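Local coordinates for protein yhhW (Escherichia coli, PDB 1TQ5), which has quercetin 2,3-dioxygenase activity in vitro as a bicupin of the pirin family, binding one divalent metal ion, though its physiological role is unknown, at residues M1-A7 against D203-D209; V68-V73 against Q84-G88; E89-S94 against R129-F135. All blocks are in the same frame, centred on the assembly; numbering follows the deposited sequence.

How the contacts relate
The chain opens with the N-terminal strand 2-5, which runs not among its sequence neighbours but along strand 204-208, near the far end of the second cupin domain. Contact 1 thus closes a loop of 195 residues, and both other contacts fall within it. Contact 2 closes first, joining strands 63-70 and 72-77 to strand 82-86 and the turn after it. Contact 3 follows in series, pairing strand 90-94 with strand 129-133 at the edge of the larger sheet of the first domain. Contacts 2 and 3 touch, with centres about 12 Å apart, V85 packing on Q91 and Q132. Contact 1 lies about 27 Å from each, centre to centre, across the middle of the chain.

Contact 1 (M1-A7 against D203-D209); sequences MIYLRKA and DGLAIWD. With CD (cadmium ion), chain D.
One face of the W208 indole carries M1, a selenomethionine whose CB lies 3.5 Å from the centroid of the five-membered ring; its SE stands obliquely beside it in a Met-aromatic contact. R182 also makes a cation-pi contact with this indole. At the rim of the six-membered ring, CH2 of W208 meets CE2 of Y3 at 3.3 Å. That W208 atom lies near the tyrosine plane, at the ring edge, the planes 44° apart. W208 reaches both because its CG sits between backbone N and carbonyl carbon (chi1 73°).

The backbones carrying these rings are antiparallel: Y3 N donates to A206 O (2.7 Å), and R5 pairs with G204 likewise. On the face bearing I2 and L4, CD2 of L205 lies 3.6 Å from both I2 CD1 and L4 CD1. On the other face R5 bonds Y29 and T23. The N terminus adds an edge strand to the sheet of the second cupin domain.

Past the last pair, D203 OD1 accepts A7 N (2.8 Å) nearly along its C-O axis. Both carboxylate oxygens bind a cadmium ion that four waters complete, so the metal probably draws charge from this carboxylate and holds its rotation.

Contact 2 (V68-V73 against Q84-G88); sequences VLEGTV and QVPAG
Antiparallel pairing joins T72 to P86 and V73 to V85 in the hairpin of strands 72-77 and 82-86, while just upstream V68 meets the turn through A87 and G88. This is a beta-hairpin of the first cupin domain, and its entry is irregular: L69 and E70 both face H113 in a classic beta bulge, after which G71 turns the chain from one sheet into the other. At the backbone angles of G71 and G88 a side chain would collide with the carbonyl oxygen of the residue before, so glycine suits both places.

V73 and V85 form the hydrogen-bonded pair. V85 N points almost straight at V73 O (2.8 Å), whereas V73 N reaches V85 O from above the carbonyl plane. Their side chains lie side by side and point the same way. CG1 of V73, held between its backbone N and carbonyl carbon (chi1 64°), comes to 3.6 Å from V85 CB. One methyl of V85 is used too: CG1 meets V68 CG2 at 3.7 Å, so three valines pack together; the V73 side chain is also about 4 Å from that of E103, a metal ligand by similarity. On the opposite face of the hairpin, T72 turns its methyl CG2, not its hydroxyl, toward V85 O.

A87 packs against the bulge, its CB 3.5 Å from L69 O. The carboxylate of E70 makes a salt bridge to R111. The turn is fastened by G88 N, which donates to V68 O at 2.7 Å with an N-H...O angle of 172°.

Contact 3 (E89-S94 against R129-F135); sequences EFQIMS and RYEQRRF. With CD (cadmium ion), chain E.
With CG between backbone N and carbonyl carbon (chi1 60°) and a bend at chi2, R129 folds back over its strand partner S94, and NE donates to S94 OG (2.7 Å) in the guanidinium plane at 175°. I92 CG2 covers one face of that guanidinium, while NH1 makes a salt bridge to E131 OE2 (2.9 Å). E63 grips both R129 NH2 and S94 OG, and K155 O takes NH2 too. A leucine at R129 would probably leave E131 without its ion-pair mate and S94 OG without this donor.

On the other face Y130 gives its OH proton to Q91 OE1 at 2.7 Å. The amide comes to the ring edge, with the planes 75° apart, and its NE2 bonds T66. Q132 NE2 donates to F90 O (2.8 Å), which lies close to the Q132 amide plane, and weakly to E89 OE1. Both E89 oxygens bind a cadmium ion.

Strand 129-133 is outermost in this cupin sheet, beyond 90-94, which is hydrogen-bonded on its other side to 63-70. F90 and I92 pack on strand 141-146, from the large sheet of the second domain; Q91 and Y130 face the hairpin of strands 72-77 and 82-86.

Contact 1 (M1-A7 against D203-D209)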
loop_
_atom_site.group_PDB
_atom_site.type_symbol
_atom_site.label_atom_id
_atom_site.label_comp_id
_atom_site.label_asym_id
_atom_site.label_seq_id
_atom_site.Cartn_x
_atom_site.Cartn_y
_atom_site.Cartn_z
HETATM N N MSE A 1 -12.250 6.815 17.206
HETATM C CA MSE A 1 -11.689 5.438 17.088
HETATM C C MSE A 1 -10.333 5.477 16.392
HETATM O O MSE A 1 -10.219 5.957 15.260
HETATM C CB MSE A 1 -12.642 4.545 16.291
HETATM C CG MSE A 1 -14.016 4.359 16.920
HETATM SE SE MSE A 1 -13.964 3.481 18.494
HETATM C CE MSE A 1 -13.825 4.863 19.651
ATOM N N ILE A 2 -9.310 4.973 17.076
ATOM C CA ILE A 2 -7.959 4.935 16.532
ATOM C C ILE A 2 -7.299 3.663 17.049
ATOM O O ILE A 2 -7.232 3.431 18.258
ATOM C CB ILE A 2 -7.150 6.190 16.967
ATOM C CG1 ILE A 2 -5.794 6.237 16.254
ATOM C CG2 ILE A 2 -6.996 6.216 18.476
ATOM C CD1 ILE A 2 -4.813 5.170 16.670
ATOM N N TYR A 3 -6.816 2.833 16.133
ATOM C CA TYR A 3 -6.195 1.585 16.534
ATOM C C TYR A 3 -4.836 1.343 15.905
ATOM O O TYR A 3 -4.627 1.559 14.714
ATOM C CB TYR A 3 -7.161 0.444 16.242
ATOM C CG TYR A 3 -8.459 0.620 17.001
ATOM C CD1 TYR A 3 -8.501 0.474 18.388
ATOM C CD2 TYR A 3 -9.631 1.001 16.345
ATOM C CE1 TYR A 3 -9.670 0.704 19.103
ATOM C CE2 TYR A 3 -10.808 1.235 17.053
ATOM C CZ TYR A 3 -10.819 1.083 18.432
ATOM O OH TYR A 3 -11.980 1.308 19.138
ATOM N N LEU A 4 -3.903 0.895 16.734
ATOM C CA LEU A 4 -2.549 0.643 16.284
ATOM C C LEU A 4 -2.311 -0.810 15.896
ATOM O O LEU A 4 -2.535 -1.724 16.687
ATOM C CB LEU A 4 -1.558 1.053 17.382
ATOM C CG LEU A 4 -0.062 0.793 17.171
ATOM C CD1 LEU A 4 0.500 1.725 16.117
ATOM C CD2 LEU A 4 0.661 0.998 18.496
ATOM N N ARG A 5 -1.869 -1.012 14.659
ATOM C CA ARG A 5 -1.544 -2.341 14.163
ATOM C C ARG A 5 -0.018 -2.429 14.242
ATOM O O ARG A 5 0.677 -2.003 13.323
ATOM C CB ARG A 5 -2.015 -2.485 12.715
ATOM C CG ARG A 5 -1.588 -3.766 12.022
ATOM C CD ARG A 5 -1.994 -4.986 12.819
ATOM N NE ARG A 5 -2.035 -6.190 11.992
ATOM C CZ ARG A 5 -2.090 -7.420 12.489
ATOM N NH1 ARG A 5 -2.097 -7.596 13.802
ATOM N NH2 ARG A 5 -2.156 -8.466 11.681
ATOM N N LYS A 6 0.496 -2.966 15.345
ATOM C CA LYS A 6 1.939 -3.071 15.545
ATOM C C LYS A 6 2.648 -3.906 14.498
ATOM O O LYS A 6 2.164 -4.965 14.101
ATOM C CB LYS A 6 2.257 -3.644 16.929
ATOM C CG LYS A 6 1.997 -2.689 18.086
ATOM C CD LYS A 6 2.504 -3.285 19.394
ATOM C CE LYS A 6 2.243 -2.364 20.579
ATOM N NZ LYS A 6 0.790 -2.198 20.851
ATOM N N ALA A 7 3.810 -3.431 14.069
ATOM C CA ALA A 7 4.604 -4.129 13.068
ATOM C C ALA A 7 4.974 -5.557 13.477
ATOM O O ALA A 7 4.915 -6.467 12.654
ATOM C CB ALA A 7 5.869 -3.336 12.762
ATOM N N ASP A 203 4.495 0.302 11.220
ATOM C CA ASP A 203 3.253 0.272 11.990
ATOM C C ASP A 203 2.112 0.799 11.138
ATOM O O ASP A 203 2.317 1.609 10.234
ATOM C CB ASP A 203 3.321 1.163 13.239
ATOM C CG ASP A 203 4.097 0.544 14.365
ATOM O OD1 ASP A 203 4.115 -0.702 14.462
ATOM O OD2 ASP A 203 4.672 1.313 15.172
ATOM N N GLY A 204 0.902 0.356 11.453
ATOM C CA GLY A 204 -0.264 0.824 10.737
ATOM C C GLY A 204 -1.249 1.354 11.755
ATOM O O GLY A 204 -1.249 0.903 12.907
ATOM N N LEU A 205 -2.080 2.305 11.338
ATOM C CA LEU A 205 -3.079 2.908 12.211
ATOM C C LEU A 205 -4.445 2.926 11.532
ATOM O O LEU A 205 -4.567 3.397 10.407
ATOM C CB LEU A 205 -2.687 4.352 12.546
ATOM C CG LEU A 205 -1.476 4.580 13.450
ATOM C CD1 LEU A 205 -1.085 6.049 13.423
ATOM C CD2 LEU A 205 -1.807 4.146 14.875
ATOM N N ALA A 206 -5.462 2.404 12.217
ATOM C CA ALA A 206 -6.829 2.393 11.699
ATOM C C ALA A 206 -7.552 3.542 12.394
ATOM O O ALA A 206 -7.503 3.666 13.623
ATOM C CB ALA A 206 -7.508 1.078 12.026
ATOM N N ILE A 207 -8.228 4.380 11.615
ATOM C CA ILE A 207 -8.917 5.534 12.180
ATOM C C ILE A 207 -10.256 5.789 11.515
ATOM O O ILE A 207 -10.363 5.740 10.297
ATOM C CB ILE A 207 -8.062 6.808 12.008
ATOM C CG1 ILE A 207 -6.700 6.610 12.672
ATOM C CG2 ILE A 207 -8.794 8.027 12.584
ATOM C CD1 ILE A 207 -5.660 7.623 12.235
ATOM N N TRP A 208 -11.274 6.070 12.318
ATOM C CA TRP A 208 -12.590 6.375 11.779
ATOM C C TRP A 208 -13.398 7.124 12.829
ATOM O O TRP A 208 -12.988 7.212 13.988
ATOM C CB TRP A 208 -13.301 5.094 11.324
ATOM C CG TRP A 208 -13.798 4.213 12.424
ATOM C CD1 TRP A 208 -14.954 4.362 13.133
ATOM C CD2 TRP A 208 -13.169 3.027 12.926
ATOM N NE1 TRP A 208 -15.088 3.340 14.044
ATOM C CE2 TRP A 208 -14.006 2.506 13.939
ATOM C CE3 TRP A 208 -11.979 2.351 12.618
ATOM C CZ2 TRP A 208 -13.694 1.341 14.648
ATOM C CZ3 TRP A 208 -11.667 1.190 13.323
ATOM C CH2 TRP A 208 -12.523 0.698 14.326
ATOM N N ASP A 209 -14.541 7.666 12.423
ATOM C CA ASP A 209 -15.388 8.437 13.324
ATOM C C ASP A 209 -14.661 9.705 13.759
ATOM O O ASP A 209 -14.945 10.270 14.813
ATOM C CB ASP A 209 -15.784 7.616 14.555
ATOM C CG ASP A 209 -16.921 6.647 14.272
ATOM O OD1 ASP A 209 -17.554 6.766 13.200
ATOM O OD2 ASP A 209 -17.186 5.773 15.128
HETATM CD CD CD D . 5.981 -0.526 16.202
HETATM O O HOH W 1 7.801 0.732 17.660
HETATM O O HOH W 2 7.706 -0.379 14.417
HETATM O O HOH W 3 6.349 -3.058 16.672
HETATM O O HOH W 4 4.523 0.021 18.255
#

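Contact 2 (V68-V73 against Q84-G88)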
loop_
_atom_site.group_PDB
_atom_site.type_symbol
_atom_site.label_atom_id
_atom_site.label_comp_id
_atom_site.label_asym_id
_atom_site.label_seq_id
_atom_site.Cartn_x
_atom_site.Cartn_y
_atom_site.Cartn_z
ATOM N N VAL A 68 7.701 0.046 -4.448
ATOM C CA VAL A 68 9.054 -0.458 -4.243
ATOM C C VAL A 68 9.846 0.452 -3.311
ATOM O O VAL A 68 10.000 1.646 -3.570
ATOM C CB VAL A 68 9.811 -0.582 -5.581
ATOM C CG1 VAL A 68 11.175 -1.215 -5.350
ATOM C CG2 VAL A 68 8.991 -1.417 -6.569
ATOM N N LEU A 69 10.346 -0.135 -2.229
ATOM C CA LEU A 69 11.110 0.591 -1.223
ATOM C C LEU A 69 12.617 0.479 -1.432
ATOM O O LEU A 69 13.360 1.430 -1.187
ATOM C CB LEU A 69 10.755 0.057 0.163
ATOM C CG LEU A 69 9.269 0.102 0.530
ATOM C CD1 LEU A 69 9.040 -0.594 1.861
ATOM C CD2 LEU A 69 8.812 1.545 0.597
ATOM N N GLU A 70 13.064 -0.687 -1.883
ATOM C CA GLU A 70 14.485 -0.923 -2.104
ATOM C C GLU A 70 14.681 -1.932 -3.232
ATOM O O GLU A 70 13.963 -2.931 -3.314
ATOM C CB GLU A 70 15.120 -1.449 -0.815
ATOM C CG GLU A 70 16.616 -1.722 -0.901
ATOM C CD GLU A 70 17.135 -2.468 0.319
ATOM O OE1 GLU A 70 16.884 -2.000 1.451
ATOM O OE2 GLU A 70 17.792 -3.520 0.150
ATOM N N GLY A 71 15.652 -1.663 -4.101
ATOM C CA GLY A 71 15.918 -2.561 -5.207
ATOM C C GLY A 71 15.070 -2.290 -6.440
ATOM O O GLY A 71 14.645 -1.158 -6.695
ATOM N N THR A 72 14.824 -3.343 -7.210
ATOM C CA THR A 72 14.039 -3.232 -8.426
ATOM C C THR A 72 13.131 -4.446 -8.582
ATOM O O THR A 72 13.472 -5.544 -8.150
ATOM C CB THR A 72 14.959 -3.164 -9.673
ATOM O OG1 THR A 72 15.951 -2.143 -9.491
ATOM C CG2 THR A 72 14.144 -2.845 -10.928
ATOM N N VAL A 73 11.968 -4.241 -9.191
ATOM C CA VAL A 73 11.042 -5.332 -9.440
ATOM C C VAL A 73 10.686 -5.336 -10.921
ATOM O O VAL A 73 10.511 -4.280 -11.531
ATOM C CB VAL A 73 9.748 -5.203 -8.612
ATOM C CG1 VAL A 73 8.983 -3.954 -9.012
ATOM C CG2 VAL A 73 8.889 -6.450 -8.808
ATOM N N GLN A 84 10.078 -2.459 -15.496
ATOM C CA GLN A 84 10.961 -2.505 -14.334
ATOM C C GLN A 84 10.679 -1.288 -13.456
ATOM O O GLN A 84 10.765 -0.145 -13.908
ATOM C CB GLN A 84 12.432 -2.531 -14.756
ATOM C CG GLN A 84 12.843 -3.849 -15.396
ATOM C CD GLN A 84 14.322 -4.143 -15.249
ATOM O OE1 GLN A 84 14.794 -5.203 -15.657
ATOM N NE2 GLN A 84 15.063 -3.205 -14.663
ATOM N N VAL A 85 10.334 -1.550 -12.200
ATOM C CA VAL A 85 9.994 -0.499 -11.246
ATOM C C VAL A 85 11.057 -0.377 -10.161
ATOM O O VAL A 85 11.182 -1.250 -9.302
ATOM C CB VAL A 85 8.618 -0.798 -10.596
ATOM C CG1 VAL A 85 8.183 0.352 -9.698
ATOM C CG2 VAL A 85 7.582 -1.039 -11.688
ATOM N N PRO A 86 11.839 0.718 -10.183
ATOM C CA PRO A 86 12.889 0.918 -9.182
ATOM C C PRO A 86 12.333 1.431 -7.862
ATOM O O PRO A 86 11.164 1.793 -7.772
ATOM C CB PRO A 86 13.800 1.931 -9.853
ATOM C CG PRO A 86 12.807 2.816 -10.548
ATOM C CD PRO A 86 11.848 1.814 -11.173
ATOM N N ALA A 87 13.178 1.456 -6.840
ATOM C CA ALA A 87 12.770 1.925 -5.528
ATOM C C ALA A 87 12.239 3.346 -5.634
ATOM O O ALA A 87 12.785 4.169 -6.371
ATOM C CB ALA A 87 13.945 1.873 -4.568
ATOM N N GLY A 88 11.167 3.623 -4.901
ATOM C CA GLY A 88 10.574 4.947 -4.924
ATOM C C GLY A 88 9.400 5.053 -5.880
ATOM O O GLY A 88 8.621 6.003 -5.808
#

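Contact 3 (E89-S94 against R129-F135)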
loop_
_atom_site.group_PDB
_atom_site.type_symbol
_atom_site.label_atom_id
_atom_site.label_comp_id
_atom_site.label_asym_id
_atom_site.label_seq_id
_atom_site.Cartn_x
_atom_site.Cartn_y
_atom_site.Cartn_z
ATOM N N GLU A 89 9.259 4.083 -6.778
ATOM C CA GLU A 89 8.162 4.132 -7.735
ATOM C C GLU A 89 6.981 3.230 -7.408
ATOM O O GLU A 89 7.053 2.365 -6.535
ATOM C CB GLU A 89 8.681 3.834 -9.141
ATOM C CG GLU A 89 9.655 4.891 -9.644
ATOM C CD GLU A 89 9.995 4.722 -11.107
ATOM O OE1 GLU A 89 9.318 3.919 -11.785
ATOM O OE2 GLU A 89 10.933 5.401 -11.579
ATOM N N PHE A 90 5.887 3.454 -8.127
ATOM C CA PHE A 90 4.655 2.703 -7.952
ATOM C C PHE A 90 4.250 2.069 -9.273
ATOM O O PHE A 90 4.777 2.405 -10.330
ATOM C CB PHE A 90 3.513 3.638 -7.534
ATOM C CG PHE A 90 3.661 4.230 -6.158
ATOM C CD1 PHE A 90 3.140 3.579 -5.046
ATOM C CD2 PHE A 90 4.284 5.458 -5.981
ATOM C CE1 PHE A 90 3.235 4.149 -3.772
ATOM C CE2 PHE A 90 4.386 6.035 -4.716
ATOM C CZ PHE A 90 3.858 5.379 -3.609
ATOM N N GLN A 91 3.295 1.152 -9.197
ATOM C CA GLN A 91 2.745 0.504 -10.370
ATOM C C GLN A 91 1.376 0.040 -9.903
ATOM O O GLN A 91 1.191 -0.261 -8.726
ATOM C CB GLN A 91 3.601 -0.690 -10.818
ATOM C CG GLN A 91 3.361 -2.004 -10.070
ATOM C CD GLN A 91 4.238 -3.139 -10.580
ATOM O OE1 GLN A 91 4.757 -3.083 -11.691
ATOM N NE2 GLN A 91 4.394 -4.179 -9.770
ATOM N N ILE A 92 0.404 0.029 -10.802
ATOM C CA ILE A 92 -0.916 -0.435 -10.420
ATOM C C ILE A 92 -1.479 -1.299 -11.531
ATOM O O ILE A 92 -1.207 -1.069 -12.711
ATOM C CB ILE A 92 -1.875 0.737 -10.113
ATOM C CG1 ILE A 92 -3.176 0.192 -9.511
ATOM C CG2 ILE A 92 -2.164 1.530 -11.374
ATOM C CD1 ILE A 92 -4.110 1.263 -8.978
HETATM N N MSE A 93 -2.250 -2.305 -11.144
HETATM C CA MSE A 93 -2.851 -3.223 -12.097
HETATM C C MSE A 93 -4.273 -3.572 -11.663
HETATM O O MSE A 93 -4.527 -3.833 -10.486
HETATM C CB MSE A 93 -2.000 -4.490 -12.165
HETATM C CG MSE A 93 -2.408 -5.509 -13.210
HETATM SE SE MSE A 93 -1.298 -6.945 -13.150
HETATM C CE MSE A 93 -2.125 -7.945 -11.898
ATOM N N SER A 94 -5.198 -3.554 -12.614
ATOM C CA SER A 94 -6.584 -3.906 -12.347
ATOM C C SER A 94 -6.798 -5.293 -12.935
ATOM O O SER A 94 -6.695 -5.475 -14.146
ATOM C CB SER A 94 -7.537 -2.915 -13.023
ATOM O OG SER A 94 -7.434 -1.622 -12.455
ATOM N N ARG A 129 -6.122 -3.529 -16.929
ATOM C CA ARG A 129 -5.264 -2.400 -17.270
ATOM C C ARG A 129 -4.014 -2.378 -16.403
ATOM O O ARG A 129 -4.022 -2.855 -15.266
ATOM C CB ARG A 129 -6.024 -1.089 -17.094
ATOM C CG ARG A 129 -6.514 -0.869 -15.681
ATOM C CD ARG A 129 -5.885 0.357 -15.048
ATOM N NE ARG A 129 -6.194 0.416 -13.624
ATOM C CZ ARG A 129 -5.938 1.454 -12.837
ATOM N NH1 ARG A 129 -5.363 2.544 -13.331
ATOM N NH2 ARG A 129 -6.264 1.397 -11.553
ATOM N N TYR A 130 -2.938 -1.826 -16.951
ATOM C CA TYR A 130 -1.684 -1.730 -16.226
ATOM C C TYR A 130 -1.057 -0.363 -16.408
ATOM O O TYR A 130 -0.794 0.067 -17.534
ATOM C CB TYR A 130 -0.687 -2.785 -16.697
ATOM C CG TYR A 130 0.660 -2.628 -16.029
ATOM C CD1 TYR A 130 0.824 -2.931 -14.678
ATOM C CD2 TYR A 130 1.751 -2.105 -16.727
ATOM C CE1 TYR A 130 2.036 -2.717 -14.033
ATOM C CE2 TYR A 130 2.969 -1.884 -16.093
ATOM C CZ TYR A 130 3.102 -2.191 -14.742
ATOM O OH TYR A 130 4.293 -1.959 -14.095
ATOM N N GLU A 131 -0.808 0.315 -15.296
ATOM C CA GLU A 131 -0.199 1.629 -15.343
ATOM C C GLU A 131 0.962 1.747 -14.370
ATOM O O GLU A 131 1.006 1.082 -13.330
ATOM C CB GLU A 131 -1.241 2.711 -15.050
ATOM C CG GLU A 131 -2.295 2.842 -16.129
ATOM C CD GLU A 131 -3.164 4.064 -15.938
ATOM O OE1 GLU A 131 -2.632 5.191 -16.027
ATOM O OE2 GLU A 131 -4.376 3.895 -15.692
ATOM N N GLN A 132 1.911 2.597 -14.728
ATOM C CA GLN A 132 3.084 2.821 -13.903
ATOM C C GLN A 132 3.387 4.299 -14.024
ATOM O O GLN A 132 3.188 4.883 -15.090
ATOM C CB GLN A 132 4.253 1.987 -14.434
ATOM C CG GLN A 132 5.426 1.820 -13.480
ATOM C CD GLN A 132 6.324 3.042 -13.401
ATOM O OE1 GLN A 132 6.783 3.559 -14.422
ATOM N NE2 GLN A 132 6.590 3.502 -12.182
ATOM N N ARG A 133 3.851 4.910 -12.940
ATOM C CA ARG A 133 4.170 6.331 -12.976
ATOM C C ARG A 133 5.357 6.703 -12.107
ATOM O O ARG A 133 5.570 6.134 -11.032
ATOM C CB ARG A 133 2.956 7.166 -12.545
ATOM C CG ARG A 133 3.218 8.676 -12.510
ATOM C CD ARG A 133 1.939 9.459 -12.732
ATOM N NE ARG A 133 2.180 10.879 -12.984
ATOM C CZ ARG A 133 1.262 11.715 -13.465
ATOM N NH1 ARG A 133 0.045 11.271 -13.750
ATOM N NH2 ARG A 133 1.548 12.996 -13.651
ATOM N N ARG A 134 6.133 7.662 -12.594
ATOM C CA ARG A 134 7.280 8.156 -11.857
ATOM C C ARG A 134 6.965 9.570 -11.403
ATOM O O ARG A 134 6.935 10.502 -12.215
ATOM C CB ARG A 134 8.532 8.174 -12.726
ATOM C CG ARG A 134 9.699 8.849 -12.045
ATOM C CD ARG A 134 10.988 8.597 -12.773
ATOM N NE ARG A 134 12.104 9.235 -12.087
ATOM C CZ ARG A 134 13.360 8.819 -12.174
ATOM N NH1 ARG A 134 13.656 7.761 -12.916
ATOM N NH2 ARG A 134 14.318 9.463 -11.522
ATOM N N PHE A 135 6.717 9.710 -10.106
ATOM C CA PHE A 135 6.397 10.996 -9.500
ATOM C C PHE A 135 7.692 11.722 -9.173
ATOM O O PHE A 135 8.730 11.092 -8.958
ATOM C CB PHE A 135 5.598 10.785 -8.209
ATOM C CG PHE A 135 4.284 10.078 -8.410
ATOM C CD1 PHE A 135 3.148 10.784 -8.799
ATOM C CD2 PHE A 135 4.183 8.706 -8.223
ATOM C CE1 PHE A 135 1.934 10.134 -8.994
ATOM C CE2 PHE A 135 2.971 8.046 -8.419
ATOM C CZ PHE A 135 1.844 8.764 -8.805
HETATM CD CD CD E . 10.561 4.405 -13.949
HETATM O O HOH W 5 9.525 2.085 -14.616
#